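Local coordinates for halohydrin dehalogenase (Rhizobium radiobacter, PDB 4IY1), which catalyses the cofactor-independent removal of halide from vicinal halohydrins to give epoxides, using a scaffold of the short-chain dehydrogenase/reductase superfamily, at residues 72-77 / 120-125; 80-85 / 101-106; 126-131 / 223-228; 131-136 / 238-243. The protein carries 37 engineered substitutions. All coordinates share one frame; numbering follows the deposited sequence.

Contact 1 (72-77 / 120-125); sequences HVDILV and KRRKSG. Engineered in segment 72-77: His72 (natural residue Gln), Ile75 (natural residue Val). Engineered in segment 120-125: Arg121 (natural residue Lys).
A salt bridge between Asp74 and Arg122, backed by a water bridge and close backbone packing, joins the entrance of strand 75-79 to the turn that leaves helix 94-122. Arg122 keeps CG anti to its carbonyl carbon (chi1 -59°), and a bend at chi3 brings the guanidinium round to the strand. NH2 offers Asp74 OD2 a fairly straight N-H (162°), with OD2 at the guanidinium edge, although the modelled 2.4 Å from NH2 to OD2 is too short to be taken literally. The two flat groups are strongly twisted, their planes 64° apart, and NH1 lies 3.3 Å from Val73 O. One guanidinium face has Ser124 OG above its rim; over the centre of the other sits CB of His72, an engineered and poorly ordered residue whose ring face receives Arg122 CD in a CH-pi contact. Asp74 OD2 also accepts from water 1 at 2.6 Å, and the same water is bonded to Ser124 OG, while Asp74 OD1 is held by Thr3 N. A methionine in place of Arg122 would probably leave the Asp74 carboxylate without its cationic mate. Beside the charged pair the backbones close up: Gly125 CA lies 3.1 Å from Asp74 O in a CA-H...O contact, and its backbone angles leave no room for a CB, which would also approach Asp74 O. Lys123, the first residue to leave helical backbone angles, takes a positive phi in a Schellman motif. The arrangement belongs to a beta-alpha-beta crossover of a Rossmann-type fold, where helix 94-122 gives way to strand 126-130, neighbour of 75-79.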
loop_
_atom_site.group_PDB
_atom_site.type_symbol
_atom_site.label_atom_id
_atom_site.label_comp_id
_atom_site.label_asym_id
_atom_site.label_seq_id
_atom_site.Cartn_x
_atom_site.Cartn_y
_atom_site.Cartn_z
ATOM N N HIS B 72 -4.490 -3.099 36.245
ATOM C CA HIS B 72 -4.237 -2.033 35.270
ATOM C C HIS B 72 -3.871 -2.696 34.006
ATOM O O HIS B 72 -2.967 -3.533 33.987
ATOM C CB HIS B 72 -3.056 -1.155 35.691
ATOM C CG HIS B 72 -3.459 0.213 36.200
ATOM N ND1 HIS B 72 -2.698 0.922 37.068
ATOM C CD2 HIS B 72 -4.617 0.973 35.982
ATOM C CE1 HIS B 72 -3.316 2.085 37.359
ATOM N NE2 HIS B 72 -4.491 2.113 36.692
ATOM N N VAL B 73 -4.487 -2.273 32.912
ATOM C CA VAL B 73 -4.366 -3.002 31.658
ATOM C C VAL B 73 -3.099 -2.581 30.907
ATOM O O VAL B 73 -2.874 -1.400 30.651
ATOM C CB VAL B 73 -5.619 -2.810 30.781
ATOM C CG1 VAL B 73 -5.473 -3.533 29.457
ATOM C CG2 VAL B 73 -6.862 -3.268 31.525
ATOM N N ASP B 74 -2.207 -3.533 30.680
ATOM C CA ASP B 74 -0.981 -3.241 29.949
ATOM C C ASP B 74 -1.182 -3.599 28.489
ATOM O O ASP B 74 -0.556 -3.021 27.612
ATOM C CB ASP B 74 0.195 -4.023 30.532
ATOM C CG ASP B 74 0.523 -3.607 31.966
ATOM O OD1 ASP B 74 0.171 -4.354 32.897
ATOM O OD2 ASP B 74 1.186 -2.571 32.158
ATOM N N ILE B 75 -2.005 -4.605 28.235
ATOM C CA ILE B 75 -2.206 -5.079 26.875
ATOM C C ILE B 75 -3.668 -5.266 26.540
ATOM O O ILE B 75 -4.394 -5.973 27.254
ATOM C CB ILE B 75 -1.437 -6.396 26.614
ATOM C CG1 ILE B 75 0.068 -6.191 26.824
ATOM C CG2 ILE B 75 -1.664 -6.866 25.195
ATOM C CD1 ILE B 75 0.719 -7.345 27.567
ATOM N N LEU B 76 -4.101 -4.640 25.445
ATOM C CA LEU B 76 -5.416 -4.894 24.905
ATOM C C LEU B 76 -5.262 -5.673 23.610
ATOM O O LEU B 76 -4.602 -5.215 22.676
ATOM C CB LEU B 76 -6.113 -3.562 24.596
ATOM C CG LEU B 76 -7.398 -3.595 23.761
ATOM C CD1 LEU B 76 -8.483 -4.421 24.470
ATOM C CD2 LEU B 76 -7.897 -2.151 23.479
ATOM N N VAL B 77 -5.908 -6.825 23.522
ATOM C CA VAL B 77 -6.047 -7.492 22.245
ATOM C C VAL B 77 -7.508 -7.477 21.850
ATOM O O VAL B 77 -8.334 -8.178 22.460
ATOM C CB VAL B 77 -5.538 -8.949 22.278
ATOM C CG1 VAL B 77 -5.666 -9.579 20.905
ATOM C CG2 VAL B 77 -4.116 -9.005 22.780
ATOM N N LYS B 120 -1.866 6.141 28.953
ATOM C CA LYS B 120 -1.176 7.416 28.699
ATOM C C LYS B 120 -0.611 7.979 30.015
ATOM O O LYS B 120 0.526 8.443 30.071
ATOM C CB LYS B 120 -2.130 8.415 28.045
ATOM C CG LYS B 120 -2.262 8.258 26.528
ATOM C CD LYS B 120 -3.496 8.956 25.995
ATOM C CE LYS B 120 -3.412 10.462 26.171
ATOM N NZ LYS B 120 -4.591 11.171 25.573
ATOM N N ARG B 121 -1.437 8.003 31.050
ATOM C CA ARG B 121 -0.950 8.351 32.390
ATOM C C ARG B 121 0.303 7.541 32.781
ATOM O O ARG B 121 1.309 8.112 33.192
ATOM C CB ARG B 121 -2.074 8.150 33.434
ATOM C CG ARG B 121 -3.217 9.157 33.314
ATOM C CD ARG B 121 -4.089 9.178 34.552
ATOM N NE ARG B 121 -4.963 8.020 34.634
ATOM C CZ ARG B 121 -6.190 7.976 34.124
ATOM N NH1 ARG B 121 -6.715 9.046 33.547
ATOM N NH2 ARG B 121 -6.893 6.855 34.186
ATOM N N ARG B 122 0.261 6.224 32.586
ATOM C CA ARG B 122 1.422 5.384 32.876
ATOM C C ARG B 122 2.522 5.417 31.810
ATOM O O ARG B 122 3.604 4.869 32.014
ATOM C CB ARG B 122 0.985 3.944 33.157
ATOM C CG ARG B 122 0.023 3.807 34.335
ATOM C CD ARG B 122 -0.893 2.588 34.203
ATOM N NE ARG B 122 -0.145 1.343 34.329
ATOM C CZ ARG B 122 -0.052 0.407 33.379
ATOM N NH1 ARG B 122 -0.723 0.529 32.227
ATOM N NH2 ARG B 122 0.725 -0.655 33.584
ATOM N N LYS B 123 2.287 6.124 30.705
ATOM C CA LYS B 123 3.196 6.061 29.580
ATOM C C LYS B 123 3.624 4.597 29.322
ATOM O O LYS B 123 4.797 4.314 29.162
ATOM C CB LYS B 123 4.421 6.945 29.800
ATOM C CG LYS B 123 4.098 8.408 30.053
ATOM C CD LYS B 123 4.008 9.157 28.727
ATOM C CE LYS B 123 3.408 10.551 28.885
ATOM N NZ LYS B 123 1.918 10.503 28.982
ATOM N N SER B 124 2.675 3.666 29.359
ATOM C CA SER B 124 2.966 2.322 28.890
ATOM C C SER B 124 1.696 1.527 28.595
ATOM O O SER B 124 0.669 1.707 29.239
ATOM C CB SER B 124 3.887 1.582 29.872
ATOM O OG SER B 124 3.138 0.829 30.800
ATOM N N GLY B 125 1.786 0.633 27.621
ATOM C CA GLY B 125 0.647 -0.162 27.198
ATOM C C GLY B 125 0.921 -0.590 25.764
ATOM O O GLY B 125 1.844 -0.074 25.122
HETATM O O HOH W 1 2.137 -1.401 29.988
#

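Contact 2 (80-85 / 101-106); sequences DIAPVE and VEALQI. Engineered in segment 80-85: Ala82 (natural residue Phe), Pro83 (natural residue Ala), Val84 (natural residue Pro).
Asp80 faces the backbone of Ala103 on helix 94-122, and its side chain can be followed outward along that carbonyl. CB lies 3.9 Å from Ala103 O and also approaches a methyl of Leu104. CG, anti to its own carbonyl carbon (chi1 -68°), runs past the same oxygen at nearly the same range. At the tip the two carboxylate oxygens divide their work. OD1 stands 3.8 Å from Ala103 O, and between these two acceptors water 2 makes the link, donating to Asp80 OD1 at 2.5 Å and to Ala103 O at 2.9 Å. The water in turn accepts from Ile81 N, a third bond that ties loop and helix together through one molecule. OD2 is hydrogen-bonded to Ser78 OG, near the end of strand 75-79. Beyond the polar corner the contact becomes apolar. Leu104 extends CD2 to within 3.6 Å of the carbonyl carbon of Ile81, so the methyl rests against the peptide between Ile81 and Ala82. The engineered Ala82 directs its single methyl at the helix, where CB meets Leu104 CD2 at 3.7 Å and Ala103 CB at 3.8 Å. Tyr145, Ala148 and Arg149 of helix 143-163 also pack on Leu104. The helix widens here into a pi-type turn, Val101 O accepting from both Gln105 N and Ile106 N, and Gln105 pairs with Gln105 of the second subunit. The arrangement belongs to the Rossmann-type fold, in which the loop leaving the C-terminal end of a central parallel strand passes beside the helix of its own crossover.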
loop_
_atom_site.group_PDB
_atom_site.type_symbol
_atom_site.label_atom_id
_atom_site.label_comp_id
_atom_site.label_asym_id
_atom_site.label_seq_id
_atom_site.Cartn_x
_atom_site.Cartn_y
_atom_site.Cartn_z
ATOM N N ASP B 80 -11.727 -9.068 17.116
ATOM C CA ASP B 80 -13.062 -8.754 16.674
ATOM C C ASP B 80 -13.625 -9.708 15.626
ATOM O O ASP B 80 -12.923 -10.145 14.702
ATOM C CB ASP B 80 -13.130 -7.305 16.203
ATOM C CG ASP B 80 -12.955 -6.320 17.352
ATOM O OD1 ASP B 80 -13.768 -6.362 18.318
ATOM O OD2 ASP B 80 -11.911 -5.641 17.370
ATOM N N ILE B 81 -14.899 -10.051 15.785
ATOM C CA ILE B 81 -15.516 -11.058 14.942
ATOM C C ILE B 81 -16.881 -10.586 14.511
ATOM O O ILE B 81 -17.490 -9.751 15.172
ATOM C CB ILE B 81 -15.622 -12.420 15.660
ATOM C CG1 ILE B 81 -16.449 -12.254 16.948
ATOM C CG2 ILE B 81 -14.213 -12.905 16.028
ATOM C CD1 ILE B 81 -16.761 -13.543 17.673
ATOM N N ALA B 82 -17.284 -10.996 13.318
ATOM C CA ALA B 82 -18.653 -10.819 12.894
ATOM C C ALA B 82 -18.913 -11.791 11.792
ATOM O O ALA B 82 -17.985 -12.172 11.065
ATOM C CB ALA B 82 -18.889 -9.398 12.409
ATOM N N PRO B 83 -20.172 -12.218 11.657
ATOM C CA PRO B 83 -20.464 -13.140 10.569
ATOM C C PRO B 83 -20.243 -12.454 9.232
ATOM O O PRO B 83 -20.817 -11.392 8.992
ATOM C CB PRO B 83 -21.955 -13.463 10.779
ATOM C CG PRO B 83 -22.159 -13.295 12.245
ATOM C CD PRO B 83 -21.286 -12.126 12.622
ATOM N N VAL B 84 -19.360 -13.016 8.407
ATOM C CA VAL B 84 -19.397 -12.793 6.964
ATOM C C VAL B 84 -20.343 -13.778 6.277
ATOM O O VAL B 84 -20.189 -14.999 6.406
ATOM C CB VAL B 84 -18.006 -12.941 6.316
ATOM C CG1 VAL B 84 -17.292 -14.197 6.812
ATOM C CG2 VAL B 84 -18.140 -12.976 4.805
ATOM N N GLU B 85 -21.328 -13.240 5.565
ATOM C CA GLU B 85 -22.106 -14.012 4.602
ATOM C C GLU B 85 -22.153 -13.261 3.277
ATOM O O GLU B 85 -22.679 -12.147 3.208
ATOM C CB GLU B 85 -23.532 -14.240 5.120
ATOM C CG GLU B 85 -23.676 -15.419 6.068
ATOM C CD GLU B 85 -24.366 -15.044 7.366
ATOM O OE1 GLU B 85 -24.544 -15.939 8.217
ATOM O OE2 GLU B 85 -24.710 -13.852 7.550
ATOM N N VAL B 101 -20.180 -2.659 10.844
ATOM C CA VAL B 101 -19.271 -1.620 11.341
ATOM C C VAL B 101 -19.295 -1.595 12.894
ATOM O O VAL B 101 -18.253 -1.552 13.561
ATOM C CB VAL B 101 -19.636 -0.258 10.718
ATOM C CG1 VAL B 101 -18.841 0.860 11.369
ATOM C CG2 VAL B 101 -19.369 -0.286 9.207
ATOM N N GLU B 102 -20.482 -1.742 13.464
ATOM C CA GLU B 102 -20.586 -1.852 14.904
ATOM C C GLU B 102 -19.662 -2.940 15.457
ATOM O O GLU B 102 -18.829 -2.667 16.331
ATOM C CB GLU B 102 -22.048 -2.042 15.345
ATOM C CG GLU B 102 -22.231 -1.852 16.849
ATOM C CD GLU B 102 -21.983 -0.407 17.291
ATOM O OE1 GLU B 102 -22.234 0.522 16.490
ATOM O OE2 GLU B 102 -21.530 -0.189 18.437
ATOM N N ALA B 103 -19.736 -4.158 14.899
ATOM C CA ALA B 103 -18.932 -5.298 15.435
ATOM C C ALA B 103 -17.429 -5.155 15.150
ATOM O O ALA B 103 -16.598 -5.508 15.991
ATOM C CB ALA B 103 -19.462 -6.655 14.905
ATOM N N LEU B 104 -17.067 -4.676 13.953
ATOM C CA LEU B 104 -15.664 -4.800 13.518
ATOM C C LEU B 104 -14.862 -3.523 13.719
ATOM O O LEU B 104 -13.639 -3.554 13.740
ATOM C CB LEU B 104 -15.574 -5.237 12.049
ATOM C CG LEU B 104 -16.195 -6.622 11.783
ATOM C CD1 LEU B 104 -15.978 -7.047 10.339
ATOM C CD2 LEU B 104 -15.616 -7.659 12.761
ATOM N N GLN B 105 -15.558 -2.404 13.874
ATOM C CA GLN B 105 -14.913 -1.086 13.788
ATOM C C GLN B 105 -15.198 -0.238 15.001
ATOM O O GLN B 105 -14.267 0.281 15.641
ATOM C CB GLN B 105 -15.383 -0.370 12.530
ATOM C CG GLN B 105 -14.325 0.415 11.811
ATOM C CD GLN B 105 -14.900 1.136 10.596
ATOM O OE1 GLN B 105 -15.622 0.540 9.811
ATOM N NE2 GLN B 105 -14.587 2.430 10.444
ATOM N N ILE B 106 -16.477 -0.078 15.335
ATOM C CA ILE B 106 -16.840 0.699 16.572
ATOM C C ILE B 106 -16.299 -0.000 17.820
ATOM O O ILE B 106 -15.806 0.639 18.775
ATOM C CB ILE B 106 -18.362 0.887 16.714
ATOM C CG1 ILE B 106 -18.992 1.436 15.431
ATOM C CG2 ILE B 106 -18.682 1.742 17.914
ATOM C CD1 ILE B 106 -18.445 2.766 14.953
HETATM O O HOH W 2 -15.854 -7.648 17.794
#

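Contact 3 (126-131 / 223-228); sequences HIIFIT and FLASGS
His126 opens strand 126-130 and at once meets the last turn of helix 214-225. Its CG is anti to the carbonyl carbon (chi1 -69°), a torsion that carries the imidazole off the strand and across the end of the helix. There CD2 comes within 3.3 Å of Leu224 O, which approaches the ring obliquely, while Ala225 O lies above one ring face, toward its rim and 4.0 Å from ND1. At the far tip NE2 sits 3.9 Å from Gly227 CA and is hydrogen-bonded to Asp230, just beyond the helix end. A leucine in place of His126 would probably leave Asp230 without this partner and set an apolar branch against the carbonyls of Leu224 and Ala225. Two residues on, Ile128 points the same way: its CD1 touches Leu224 CB at 4.3 Å and Ala225 CB at 4.4 Å, a loose apolar contact that continues the interface along the strand. Within the segment 223-228, Ser226 OG donates to Phe223 O at 2.6 Å and accepts from Ser228 N, forming an ST turn, and Gly227, the first residue to leave helical angles, has a positive phi. Phe223 stacks on Phe223 of the third subunit. With two helix-end carbonyls on one side of the imidazole and an aspartate at NE2, the surroundings are electronegative, which may polarise the ring C-H groups and would probably favour a protonated histidine.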
loop_
_atom_site.group_PDB
_atom_site.type_symbol
_atom_site.label_atom_id
_atom_site.label_comp_id
_atom_site.label_asym_id
_atom_site.label_seq_id
_atom_site.Cartn_x
_atom_site.Cartn_y
_atom_site.Cartn_z
ATOM N N HIS B 126 0.199 -1.607 25.309
ATOM C CA HIS B 126 0.253 -2.029 23.919
ATOM C C HIS B 126 -1.148 -2.334 23.512
ATOM O O HIS B 126 -1.912 -2.910 24.294
ATOM C CB HIS B 126 1.100 -3.294 23.779
ATOM C CG HIS B 126 2.560 -3.073 24.025
ATOM N ND1 HIS B 126 3.092 -3.109 25.256
ATOM C CD2 HIS B 126 3.638 -2.959 23.137
ATOM C CE1 HIS B 126 4.426 -2.863 25.185
ATOM N NE2 HIS B 126 4.768 -2.806 23.894
ATOM N N ILE B 127 -1.500 -1.943 22.288
ATOM C CA ILE B 127 -2.826 -2.143 21.763
ATOM C C ILE B 127 -2.781 -2.827 20.406
ATOM O O ILE B 127 -1.985 -2.451 19.534
ATOM C CB ILE B 127 -3.543 -0.788 21.616
ATOM C CG1 ILE B 127 -3.730 -0.155 23.015
ATOM C CG2 ILE B 127 -4.900 -0.967 20.941
ATOM C CD1 ILE B 127 -4.535 1.125 22.945
ATOM N N ILE B 128 -3.519 -3.924 20.293
ATOM C CA ILE B 128 -3.432 -4.802 19.119
ATOM C C ILE B 128 -4.837 -5.120 18.680
ATOM O O ILE B 128 -5.628 -5.590 19.470
ATOM C CB ILE B 128 -2.747 -6.126 19.446
ATOM C CG1 ILE B 128 -1.288 -5.907 19.745
ATOM C CG2 ILE B 128 -2.893 -7.115 18.294
ATOM C CD1 ILE B 128 -0.718 -6.919 20.723
ATOM N N PHE B 129 -5.181 -4.697 17.467
ATOM C CA PHE B 129 -6.438 -5.055 16.843
ATOM C C PHE B 129 -6.206 -6.317 15.998
ATOM O O PHE B 129 -5.360 -6.322 15.101
ATOM C CB PHE B 129 -6.889 -3.924 15.909
ATOM C CG PHE B 129 -7.279 -2.640 16.622
ATOM C CD1 PHE B 129 -7.527 -1.496 15.898
ATOM C CD2 PHE B 129 -7.378 -2.588 18.012
ATOM C CE1 PHE B 129 -7.887 -0.309 16.524
ATOM C CE2 PHE B 129 -7.696 -1.407 18.655
ATOM C CZ PHE B 129 -7.937 -0.259 17.909
ATOM N N ILE B 130 -7.049 -7.321 16.171
ATOM C CA ILE B 130 -7.081 -8.395 15.189
ATOM C C ILE B 130 -8.099 -8.119 14.089
ATOM O O ILE B 130 -9.299 -8.116 14.339
ATOM C CB ILE B 130 -7.235 -9.788 15.854
ATOM C CG1 ILE B 130 -6.084 -9.984 16.832
ATOM C CG2 ILE B 130 -7.137 -10.886 14.797
ATOM C CD1 ILE B 130 -6.231 -11.208 17.690
ATOM N N THR B 131 -7.617 -7.745 12.887
ATOM C CA THR B 131 -8.554 -7.400 11.799
ATOM C C THR B 131 -8.717 -8.528 10.746
ATOM O O THR B 131 -9.138 -9.640 11.094
ATOM C CB THR B 131 -8.227 -6.015 11.172
ATOM O OG1 THR B 131 -7.000 -6.091 10.437
ATOM C CG2 THR B 131 -8.039 -4.945 12.331
ATOM N N PHE B 223 5.009 -11.529 20.826
ATOM C CA PHE B 223 6.182 -10.723 20.474
ATOM C C PHE B 223 5.876 -9.203 20.470
ATOM O O PHE B 223 6.678 -8.376 20.957
ATOM C CB PHE B 223 6.711 -11.164 19.098
ATOM C CG PHE B 223 7.876 -10.355 18.608
ATOM C CD1 PHE B 223 9.116 -10.489 19.201
ATOM C CD2 PHE B 223 7.739 -9.501 17.525
ATOM C CE1 PHE B 223 10.185 -9.740 18.774
ATOM C CE2 PHE B 223 8.826 -8.797 17.035
ATOM C CZ PHE B 223 10.050 -8.924 17.646
ATOM N N LEU B 224 4.768 -8.821 19.842
ATOM C CA LEU B 224 4.408 -7.384 19.769
ATOM C C LEU B 224 4.166 -6.811 21.172
ATOM O O LEU B 224 4.593 -5.696 21.487
ATOM C CB LEU B 224 3.157 -7.148 18.903
ATOM C CG LEU B 224 3.352 -7.593 17.455
ATOM C CD1 LEU B 224 2.086 -7.318 16.648
ATOM C CD2 LEU B 224 4.577 -6.922 16.852
ATOM N N ALA B 225 3.556 -7.620 22.022
ATOM C CA ALA B 225 3.240 -7.217 23.380
ATOM C C ALA B 225 4.432 -7.310 24.351
ATOM O O ALA B 225 4.331 -6.879 25.508
ATOM C CB ALA B 225 2.063 -8.023 23.895
ATOM N N SER B 226 5.557 -7.841 23.876
ATOM C CA SER B 226 6.691 -8.123 24.736
ATOM C C SER B 226 7.414 -6.864 25.187
ATOM O O SER B 226 8.175 -6.893 26.150
ATOM C CB SER B 226 7.677 -9.058 24.032
ATOM O OG SER B 226 8.299 -8.401 22.936
ATOM N N GLY B 227 7.261 -5.776 24.440
ATOM C CA GLY B 227 8.137 -4.619 24.652
ATOM C C GLY B 227 9.465 -4.759 23.934
ATOM O O GLY B 227 10.351 -3.937 24.102
ATOM N N SER B 228 9.598 -5.778 23.092
ATOM C CA SER B 228 10.869 -6.047 22.389
ATOM C C SER B 228 11.047 -5.235 21.102
ATOM O O SER B 228 12.184 -5.077 20.595
ATOM C CB SER B 228 10.961 -7.531 22.019
ATOM O OG SER B 228 11.126 -8.301 23.178
#

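Contact 4 (131-136 / 238-243); sequences TSAASF and WLAGGF. Engineered in segment 131-136: Ala134 (natural residue Thr), Ser135 (natural residue Pro).
Trp238 reaches Ala133 because its CG stands anti to the carbonyl carbon (chi1 -57°) and chi2, near 87°, turns the indole so that the six-membered ring presents its edge to the loop 131-136. Ala133 CB lies in the ring plane, 3.9 Å from CE3, and Ala133 CA approaches CZ3 at 3.7 Å. Farther round the same edge, Ser135 O comes within 3.8 Å of CH2, also near the plane, so the loop lines one rim of the indole. This loop follows the C-terminal end of strand 126-130, the side of the sheet where Rossmann-type folds, including short-chain dehydrogenase/reductase relatives, carry their active sites. It folds as a type I turn from Ser132 to Ser135 with a weak backbone bond. Ser132 OG accepts from Ala134 N at 3.0 Å in an ST turn, and the hydroxyl of the engineered Ser135 donates to Ser132 O nearly in line with the carbonyl bond. Ser132 also packs on Tyr145 and Arg149. Across from Ala133, Ala240 adds a weaker methyl contact, CB to CB at 4.4 Å. It begins a type I' turn to Phe243 with Gly241 and Gly242 at the corners. Trp238 N is bonded to Gln235 of the third subunit.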
loop_
_atom_site.group_PDB
_atom_site.type_symbol
_atom_site.label_atom_id
_atom_site.label_comp_id
_atom_site.label_asym_id
_atom_site.label_seq_id
_atom_site.Cartn_x
_atom_site.Cartn_y
_atom_site.Cartn_z
ATOM N N THR B 131 -7.617 -7.745 12.887
ATOM C CA THR B 131 -8.554 -7.400 11.799
ATOM C C THR B 131 -8.717 -8.528 10.746
ATOM O O THR B 131 -9.138 -9.640 11.094
ATOM C CB THR B 131 -8.227 -6.015 11.172
ATOM O OG1 THR B 131 -7.000 -6.091 10.437
ATOM C CG2 THR B 131 -8.039 -4.945 12.331
ATOM N N SER B 132 -8.379 -8.254 9.483
ATOM C CA SER B 132 -8.441 -9.267 8.440
ATOM C C SER B 132 -7.726 -8.825 7.165
ATOM O O SER B 132 -7.787 -7.644 6.795
ATOM C CB SER B 132 -9.884 -9.578 8.098
ATOM O OG SER B 132 -9.941 -10.401 6.954
ATOM N N ALA B 133 -7.209 -9.808 6.409
ATOM C CA ALA B 133 -6.502 -9.534 5.164
ATOM C C ALA B 133 -7.512 -9.335 4.054
ATOM O O ALA B 133 -7.156 -9.009 2.925
ATOM C CB ALA B 133 -5.539 -10.665 4.828
ATOM N N ALA B 134 -8.790 -9.396 4.418
ATOM C CA ALA B 134 -9.860 -9.035 3.494
ATOM C C ALA B 134 -9.858 -7.534 3.121
ATOM O O ALA B 134 -10.199 -7.194 2.010
ATOM C CB ALA B 134 -11.203 -9.452 4.061
ATOM N N SER B 135 -9.307 -6.682 3.989
ATOM C CA SER B 135 -9.080 -5.249 3.652
ATOM C C SER B 135 -8.365 -5.050 2.307
ATOM O O SER B 135 -7.241 -5.505 2.120
ATOM C CB SER B 135 -8.233 -4.558 4.739
ATOM O OG SER B 135 -8.707 -4.845 6.032
ATOM N N PHE B 136 -8.960 -4.266 1.422
ATOM C CA PHE B 136 -8.410 -4.136 0.074
ATOM C C PHE B 136 -7.974 -5.485 -0.501
ATOM O O PHE B 136 -7.050 -5.540 -1.314
ATOM C CB PHE B 136 -7.228 -3.154 0.073
ATOM C CG PHE B 136 -7.613 -1.746 0.458
ATOM C CD1 PHE B 136 -8.042 -0.833 -0.513
ATOM C CD2 PHE B 136 -7.542 -1.330 1.782
ATOM C CE1 PHE B 136 -8.430 0.468 -0.150
ATOM C CE2 PHE B 136 -7.917 -0.030 2.154
ATOM C CZ PHE B 136 -8.335 0.873 1.182
ATOM N N TRP B 238 0.300 -8.697 7.775
ATOM C CA TRP B 238 -0.514 -9.533 6.882
ATOM C C TRP B 238 -0.145 -10.980 7.094
ATOM O O TRP B 238 0.899 -11.447 6.584
ATOM C CB TRP B 238 -0.311 -9.110 5.429
ATOM C CG TRP B 238 -0.634 -7.644 5.168
ATOM C CD1 TRP B 238 0.225 -6.529 5.292
ATOM C CD2 TRP B 238 -1.951 -7.075 4.822
ATOM N NE1 TRP B 238 -0.446 -5.345 4.994
ATOM C CE2 TRP B 238 -1.753 -5.605 4.693
ATOM C CE3 TRP B 238 -3.199 -7.616 4.524
ATOM C CZ2 TRP B 238 -2.791 -4.754 4.344
ATOM C CZ3 TRP B 238 -4.247 -6.735 4.206
ATOM C CH2 TRP B 238 -4.044 -5.343 4.107
ATOM N N LEU B 239 -0.829 -11.586 8.072
ATOM C CA LEU B 239 -0.619 -12.981 8.519
ATOM C C LEU B 239 -1.443 -13.913 7.648
ATOM O O LEU B 239 -2.525 -14.356 8.048
ATOM C CB LEU B 239 -1.156 -13.136 9.951
ATOM C CG LEU B 239 -0.370 -13.756 11.109
ATOM C CD1 LEU B 239 -1.286 -14.230 12.230
ATOM C CD2 LEU B 239 0.655 -14.805 10.731
ATOM N N ALA B 240 -1.004 -14.137 6.422
ATOM C CA ALA B 240 -1.843 -14.844 5.460
ATOM C C ALA B 240 -1.035 -15.868 4.625
ATOM O O ALA B 240 -1.448 -16.229 3.523
ATOM C CB ALA B 240 -2.561 -13.838 4.539
ATOM N N GLY B 241 0.135 -16.270 5.126
ATOM C CA GLY B 241 0.973 -17.294 4.462
ATOM C C GLY B 241 1.251 -17.043 2.985
ATOM O O GLY B 241 1.449 -17.994 2.219
ATOM N N GLY B 242 1.228 -15.772 2.569
ATOM C CA GLY B 242 1.552 -15.376 1.190
ATOM C C GLY B 242 0.340 -15.333 0.283
ATOM O O GLY B 242 0.458 -15.118 -0.927
ATOM N N PHE B 243 -0.843 -15.511 0.852
ATOM C CA PHE B 243 -2.077 -15.299 0.084
ATOM C C PHE B 243 -2.154 -13.839 -0.357
ATOM O O PHE B 243 -1.681 -12.969 0.360
ATOM C CB PHE B 243 -3.300 -15.661 0.943
ATOM C CG PHE B 243 -4.610 -15.480 0.243
ATOM C CD1 PHE B 243 -5.307 -14.277 0.343
ATOM C CD2 PHE B 243 -5.190 -16.529 -0.458
ATOM C CE1 PHE B 243 -6.545 -14.121 -0.253
ATOM C CE2 PHE B 243 -6.417 -16.372 -1.083
ATOM C CZ PHE B 243 -7.104 -15.166 -0.969
#

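Overall arrangement
From the N terminus, the chain opens contact 1 at the start of strand 75-79, and contact 2 opens and closes within its span, pairing the loop after that strand with the first half of helix 94-122. The end of the same helix then closes contact 1, whose centre lies about 24 Å from that of contact 2. Contact 3 opens directly afterwards on strand 126-130, which bonds to strand 75-79, so contacts 1 and 3 touch through the sheet. Contact 4 opens at Thr131, shared with contact 3, and the two cross: helix 214-225 closes contact 3 before the end of strand 236-239 closes contact 4. Both closing elements also meet the third subunit.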